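Local coordinates for protein Cfl (Pectobacterium brasiliense, PDB 7A9J) that probably activates carboxylic acids such as coronafacic acid with ATP and supports amide formation, at residues G311-T316 / L418-R423; S332-T337 / P355-P360. The protein carries 1 engineered substitution. All coordinates share one frame; numbering follows the deposited sequence. Where two conformers were deposited one is given.

In the fold
One segment of each contact, 311-316 and 332-337, reaches the pocket of the bound indene acid; the other segments lie on adjacent strands away from it. Contact 2 is buried. It sets strand 331-335 near strand 356-360 and combines an apolar ring-to-methyl touch with two water bridges. Contact 1 is only partly buried. It sets the loop between strand 306-311 and helix 316-326 against strand 418-423, through a cysteine and a phenylalanine, with no hydrogen bond across. Strands 356-360 and 418-423 are antiparallel neighbours, so the two contacts share a border. There, Phe420 N probably bonds to Pro355 O, and Ile357 packs against Phe420. Contact 2 lies closer to the centre of the chain.

Contact 1 (G311-T316 / L418-R423); sequences GDSCAT and LIFLGR. With R4Z (6-ethyl-1-oxidanylidene-indene-4-carboxylic acid), chain B.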
loop_
_atom_site.group_PDB
_atom_site.type_symbol
_atom_site.label_atom_id
_atom_site.label_comp_id
_atom_site.label_asym_id
_atom_site.label_seq_id
_atom_site.Cartn_x
_atom_site.Cartn_y
_atom_site.Cartn_z
ATOM N N GLY A 311 -2.271 -0.780 -4.212
ATOM C CA GLY A 311 -3.046 0.445 -4.122
ATOM C C GLY A 311 -4.574 0.355 -4.156
ATOM O O GLY A 311 -5.230 -0.471 -3.484
ATOM N N ASP A 312 -5.140 1.310 -4.914
ATOM C CA ASP A 312 -6.575 1.496 -5.123
ATOM C C ASP A 312 -6.852 1.797 -6.590
ATOM O O ASP A 312 -7.878 2.412 -6.940
ATOM C CB ASP A 312 -7.125 2.604 -4.223
ATOM C CG ASP A 312 -7.689 2.057 -2.939
ATOM O OD1 ASP A 312 -8.460 1.073 -3.044
ATOM O OD2 ASP A 312 -7.345 2.587 -1.848
ATOM N N SER A 313 -5.926 1.378 -7.452
ATOM C CA SER A 313 -6.063 1.511 -8.874
ATOM C C SER A 313 -5.752 0.191 -9.569
ATOM O O SER A 313 -5.967 -0.913 -9.033
ATOM C CB SER A 313 -5.122 2.587 -9.385
ATOM O OG SER A 313 -5.420 2.934 -10.720
ATOM N N CYS A 314 -5.239 0.339 -10.778
ATOM C CA CYS A 314 -4.919 -0.755 -11.680
ATOM C C CYS A 314 -3.459 -0.629 -12.121
ATOM O O CYS A 314 -2.976 0.478 -12.409
ATOM C CB CYS A 314 -5.876 -0.690 -12.840
ATOM S SG CYS A 314 -5.494 -1.739 -14.224
ATOM N N ALA A 315 -2.732 -1.753 -12.142
ATOM C CA ALA A 315 -1.331 -1.705 -12.538
ATOM C C ALA A 315 -1.066 -2.424 -13.857
ATOM O O ALA A 315 0.039 -2.937 -14.094
ATOM C CB ALA A 315 -0.464 -2.282 -11.389
ATOM N N THR A 316 -2.034 -2.406 -14.788
ATOM C CA THR A 316 -1.828 -3.179 -15.997
ATOM C C THR A 316 -0.718 -2.597 -16.870
ATOM O O THR A 316 0.054 -3.352 -17.463
ATOM C CB THR A 316 -3.175 -3.272 -16.769
ATOM O OG1 THR A 316 -4.116 -4.018 -15.940
ATOM C CG2 THR A 316 -2.990 -3.929 -18.164
ATOM N N LEU A 418 -12.122 -8.831 -12.328
ATOM C CA LEU A 418 -12.726 -7.488 -12.384
ATOM C C LEU A 418 -11.931 -6.677 -13.383
ATOM O O LEU A 418 -10.808 -6.259 -13.146
ATOM C CB LEU A 418 -12.708 -6.856 -10.998
ATOM C CG LEU A 418 -13.639 -7.714 -10.115
ATOM C CD1 LEU A 418 -13.403 -7.239 -8.694
ATOM C CD2 LEU A 418 -15.157 -7.450 -10.502
ATOM N N ILE A 419 -12.510 -6.503 -14.555
ATOM C CA ILE A 419 -11.973 -5.552 -15.512
ATOM C C ILE A 419 -12.102 -4.142 -14.968
ATOM O O ILE A 419 -13.159 -3.733 -14.462
ATOM C CB ILE A 419 -12.730 -5.720 -16.844
ATOM C CG1 ILE A 419 -12.488 -7.075 -17.455
ATOM C CG2 ILE A 419 -12.333 -4.620 -17.771
ATOM C CD1 ILE A 419 -11.046 -7.629 -17.491
ATOM N N PHE A 420 -11.071 -3.351 -15.136
ATOM C CA PHE A 420 -11.027 -2.034 -14.525
ATOM C C PHE A 420 -11.335 -0.978 -15.571
ATOM O O PHE A 420 -10.677 -0.910 -16.612
ATOM C CB PHE A 420 -9.661 -1.784 -13.863
ATOM C CG PHE A 420 -9.605 -0.514 -13.084
ATOM C CD1 PHE A 420 -10.135 -0.478 -11.799
ATOM C CD2 PHE A 420 -8.911 0.573 -13.560
ATOM C CE1 PHE A 420 -10.045 0.678 -11.052
ATOM C CE2 PHE A 420 -8.821 1.744 -12.805
ATOM C CZ PHE A 420 -9.406 1.791 -11.580
ATOM N N LEU A 421 -12.362 -0.188 -15.299
ATOM C CA LEU A 421 -12.816 0.800 -16.266
ATOM C C LEU A 421 -12.478 2.206 -15.811
ATOM O O LEU A 421 -12.941 3.202 -16.429
ATOM C CB LEU A 421 -14.331 0.658 -16.509
ATOM C CG LEU A 421 -14.639 -0.752 -16.998
ATOM C CD1 LEU A 421 -16.116 -0.917 -17.174
ATOM C CD2 LEU A 421 -13.953 -0.918 -18.333
ATOM N N GLY A 422 -11.711 2.327 -14.739
ATOM C CA GLY A 422 -11.250 3.635 -14.314
ATOM C C GLY A 422 -12.110 4.218 -13.204
ATOM O O GLY A 422 -13.032 3.593 -12.667
ATOM N N ARG A 423 -11.718 5.412 -12.792
ATOM C CA ARG A 423 -12.517 6.154 -11.822
ATOM C C ARG A 423 -13.850 6.572 -12.422
ATOM O O ARG A 423 -13.940 7.001 -13.581
ATOM C CB ARG A 423 -11.777 7.413 -11.380
ATOM C CG ARG A 423 -10.457 7.138 -10.744
ATOM C CD ARG A 423 -10.663 6.583 -9.382
ATOM N NE ARG A 423 -11.404 7.485 -8.495
ATOM C CZ ARG A 423 -11.912 7.128 -7.309
ATOM N NH1 ARG A 423 -11.786 5.862 -6.851
ATOM N NH2 ARG A 423 -12.575 8.042 -6.598
HETATM C C13 R4Z B . -5.262 -1.858 4.121
HETATM C C15 R4Z B . -4.465 -2.624 1.838
HETATM C C02 R4Z B . -3.489 -3.277 -0.481
HETATM C C03 R4Z B . -2.672 -2.754 -1.483
HETATM C C04 R4Z B . -2.377 -1.319 -1.042
HETATM C C05 R4Z B . -3.751 -2.450 0.663
HETATM C C06 R4Z B . -3.080 -1.226 0.416
HETATM C C07 R4Z B . -3.141 -0.233 1.386
HETATM C C08 R4Z B . -2.420 1.103 1.141
HETATM C C11 R4Z B . -3.830 -0.437 2.580
HETATM C C12 R4Z B . -4.504 -1.640 2.828
HETATM C C14 R4Z B . -4.284 -2.196 5.282
HETATM O O01 R4Z B . -3.955 -4.382 -0.578
HETATM O O09 R4Z B . -2.249 1.858 2.135
HETATM O O10 R4Z B . -2.017 1.466 -0.011
#
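Cys314 and Phe420 meet because both side chains swing opposite their own backbone nitrogens. The SG of Cys314 has chi1 169°, and the CG of Phe420 has chi1 -173°. The phenyl ring then extends from strand 418-423 to the loop 311-316. The closest touch is Cys314 CB to Phe420 CD2, at 3.4 Å. The methylene sits over CD2, with CG and CE2 of the ring at nearly equal distance from it. SG is displaced further from the ring axis. It lies 5.0 Å from the ring centroid and 47° off the normal, an oblique sulfur-aromatic contact. The loop backbone at Ser313 and Cys314 passes over this same face. Ser313 OG adds a loose contact near CE2. On the opposite face, Gly422 N lies 3.4 Å above the ring plane, toward the rim. The ring is thus sandwiched between the loop and its own strand. Cys314 SG also accepts a long hydrogen bond from Thr316 N, at 3.6 Å. This ties the cysteine to the start of helix 316-326. At the other end of the loop, Gly311 lines the pocket of the indene acid. Arg423 forms a salt bridge with Asp408 of the adjacent strand 408-412. Strand 418-423 runs between strands 408-412 and 356-360, and Phe420 also touches Ile438 of helix 437-445. The loop leads from strand 306-311 through Ala315, the N-cap residue, into helix 316-326.

Contact 2 (S332-T337 / P355-P360); sequences SSYGQT and PSIGWP. With R4Z (6-ethyl-1-oxidanylidene-indene-4-carboxylic acid), chain B.
Tyr334 and Ile357 meet through their side chains. The delta methyl of the isoleucine sits over one face of the tyrosine ring. Ile357 CD1 lies 4.2 Å above the ring plane, offset toward the rim, and Tyr334 CD2 is its nearest neighbour. With chi1 at 59° and CD1 extended (chi2 -180°), the CG1 branch of the isoleucine brings CD1 over the ring. The phenol end points elsewhere: Tyr334 OH hydrogen-bonds Asp408. Leu378 and Ile380 of strand 376-381 also pack on this tyrosine. Ser332 points the same way as Tyr334, but its hydroxyl meets the other segment through water. One water joins Ser332 OG, at 2.8 Å, to Ser356 O. The second joins Ser332 OG, at 2.7 Å, to Ile357 O. Each water donates to its carbonyl oxygen. The two waters thus satisfy backbone oxygens of strand 356-360 and fix the serine hydroxyl. Ser333 points away from that strand. Its OG donates a hydrogen bond of 2.7 Å to O01, the ketone oxygen of the indene acid. Beyond it, the backbone follows the ligand: Gly335 C lies 3.5 Å from C15 and Gln336 C 3.3 Å from C13. Strand 342-346 lies between the two segments in the strand order. The sequence from Tyr334 to Glu338, Tyr-Gly-Gln-Thr-Glu, matches a signature motif of the AMP-binding enzymes. Here Ser333 and the Tyr334 to Thr337 backbone line the acid pocket, while the Tyr334 ring turns to the other side, on Ile357 and strand 376-381.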
loop_
_atom_site.group_PDB
_atom_site.type_symbol
_atom_site.label_atom_id
_atom_site.label_comp_id
_atom_site.label_asym_id
_atom_site.label_seq_id
_atom_site.Cartn_x
_atom_site.Cartn_y
_atom_site.Cartn_z
ATOM N N SER A 332 -0.813 -7.604 -8.357
ATOM C CA SER A 332 -1.264 -6.403 -7.676
ATOM C C SER A 332 -2.208 -6.762 -6.549
ATOM O O SER A 332 -2.843 -7.807 -6.534
ATOM C CB SER A 332 -1.967 -5.383 -8.657
ATOM O OG SER A 332 -3.075 -6.002 -9.304
ATOM N N SER A 333 -2.306 -5.817 -5.613
ATOM C CA SER A 333 -3.187 -5.957 -4.478
ATOM C C SER A 333 -3.980 -4.668 -4.370
ATOM O O SER A 333 -3.465 -3.588 -4.642
ATOM C CB SER A 333 -2.320 -6.250 -3.186
ATOM O OG SER A 333 -3.184 -6.468 -2.078
ATOM N N TYR A 334 -5.247 -4.795 -4.069
ATOM C CA TYR A 334 -6.135 -3.652 -4.043
ATOM C C TYR A 334 -6.831 -3.690 -2.701
ATOM O O TYR A 334 -7.470 -4.682 -2.374
ATOM C CB TYR A 334 -7.131 -3.766 -5.187
ATOM C CG TYR A 334 -8.265 -2.754 -5.274
ATOM C CD1 TYR A 334 -9.395 -2.854 -4.458
ATOM C CD2 TYR A 334 -8.246 -1.758 -6.245
ATOM C CE1 TYR A 334 -10.489 -1.960 -4.626
ATOM C CE2 TYR A 334 -9.302 -0.845 -6.369
ATOM C CZ TYR A 334 -10.428 -0.973 -5.575
ATOM O OH TYR A 334 -11.510 -0.071 -5.741
ATOM N N GLY A 335 -6.724 -2.622 -1.937
ATOM C CA GLY A 335 -7.340 -2.668 -0.621
ATOM C C GLY A 335 -7.183 -1.327 0.049
ATOM O O GLY A 335 -6.530 -0.409 -0.474
ATOM N N GLN A 336 -7.814 -1.220 1.217
ATOM C CA GLN A 336 -7.700 0.033 1.955
ATOM C C GLN A 336 -8.027 -0.237 3.421
ATOM O O GLN A 336 -8.660 -1.239 3.775
ATOM C CB GLN A 336 -8.629 1.114 1.392
ATOM C CG GLN A 336 -10.084 0.750 1.466
ATOM C CD GLN A 336 -10.958 1.772 0.701
ATOM O OE1 GLN A 336 -11.256 1.582 -0.477
ATOM N NE2 GLN A 336 -11.318 2.870 1.355
ATOM N N THR A 337 -7.627 0.717 4.259
ATOM C CA THR A 337 -7.768 0.542 5.707
ATOM C C THR A 337 -9.213 0.297 6.134
ATOM O O THR A 337 -9.468 -0.543 6.990
ATOM C CB THR A 337 -7.188 1.790 6.378
ATOM O OG1 THR A 337 -5.815 1.872 5.947
ATOM C CG2 THR A 337 -7.196 1.636 7.912
ATOM N N PRO A 355 -6.989 -3.724 -18.951
ATOM C CA PRO A 355 -6.793 -3.290 -17.567
ATOM C C PRO A 355 -7.704 -4.030 -16.603
ATOM O O PRO A 355 -8.905 -4.184 -16.828
ATOM C CB PRO A 355 -7.116 -1.787 -17.614
ATOM C CG PRO A 355 -6.868 -1.418 -19.020
ATOM C CD PRO A 355 -7.472 -2.601 -19.799
ATOM N N SER A 356 -7.099 -4.586 -15.576
ATOM C CA SER A 356 -7.860 -5.382 -14.638
ATOM C C SER A 356 -7.257 -5.334 -13.238
ATOM O O SER A 356 -6.077 -5.024 -13.013
ATOM C CB SER A 356 -7.987 -6.850 -15.147
ATOM O OG SER A 356 -6.720 -7.472 -15.083
ATOM N N ILE A 357 -8.122 -5.549 -12.270
ATOM C CA ILE A 357 -7.640 -5.595 -10.902
ATOM C C ILE A 357 -7.692 -6.958 -10.256
ATOM O O ILE A 357 -7.194 -7.104 -9.101
ATOM C CB ILE A 357 -8.339 -4.588 -9.988
ATOM C CG1 ILE A 357 -9.850 -4.858 -9.959
ATOM C CG2 ILE A 357 -7.943 -3.177 -10.418
ATOM C CD1 ILE A 357 -10.563 -3.864 -9.065
ATOM N N GLY A 358 -8.190 -7.976 -10.917
ATOM C CA GLY A 358 -8.057 -9.275 -10.296
ATOM C C GLY A 358 -9.336 -9.791 -9.648
ATOM O O GLY A 358 -10.463 -9.382 -10.001
ATOM N N TRP A 359 -9.174 -10.660 -8.666
ATOM C CA TRP A 359 -10.256 -11.432 -8.122
ATOM C C TRP A 359 -10.486 -11.090 -6.658
ATOM O O TRP A 359 -9.517 -11.017 -5.888
ATOM C CB TRP A 359 -9.955 -12.938 -8.237
ATOM C CG TRP A 359 -10.007 -13.471 -9.623
ATOM C CD1 TRP A 359 -11.092 -14.086 -10.210
ATOM C CD2 TRP A 359 -9.002 -13.346 -10.673
ATOM N NE1 TRP A 359 -10.805 -14.405 -11.504
ATOM C CE2 TRP A 359 -9.537 -13.983 -11.812
ATOM C CE3 TRP A 359 -7.680 -12.861 -10.714
ATOM C CZ2 TRP A 359 -8.837 -14.072 -13.039
ATOM C CZ3 TRP A 359 -6.979 -12.942 -11.921
ATOM C CH2 TRP A 359 -7.584 -13.524 -13.077
ATOM N N PRO A 360 -11.735 -11.107 -6.194
ATOM C CA PRO A 360 -11.971 -10.961 -4.738
ATOM C C PRO A 360 -11.310 -12.087 -3.963
ATOM O O PRO A 360 -11.356 -13.262 -4.339
ATOM C CB PRO A 360 -13.509 -11.041 -4.608
ATOM C CG PRO A 360 -13.987 -10.466 -5.990
ATOM C CD PRO A 360 -12.996 -11.091 -6.976
HETATM C C13 R4Z B . -5.262 -1.858 4.121
HETATM C C15 R4Z B . -4.465 -2.624 1.838
HETATM C C02 R4Z B . -3.489 -3.277 -0.481
HETATM C C03 R4Z B . -2.672 -2.754 -1.483
HETATM C C04 R4Z B . -2.377 -1.319 -1.042
HETATM C C05 R4Z B . -3.751 -2.450 0.663
HETATM C C06 R4Z B . -3.080 -1.226 0.416
HETATM C C07 R4Z B . -3.141 -0.233 1.386
HETATM C C08 R4Z B . -2.420 1.103 1.141
HETATM C C11 R4Z B . -3.830 -0.437 2.580
HETATM C C12 R4Z B . -4.504 -1.640 2.828
HETATM C C14 R4Z B . -4.284 -2.196 5.282
HETATM O O01 R4Z B . -3.955 -4.382 -0.578
HETATM O O09 R4Z B . -2.249 1.858 2.135
HETATM O O10 R4Z B . -2.017 1.466 -0.011
HETATM O O HOH W 1 -3.824 -4.347 -11.496
HETATM O O HOH W 2 -5.177 -5.671 -7.656
#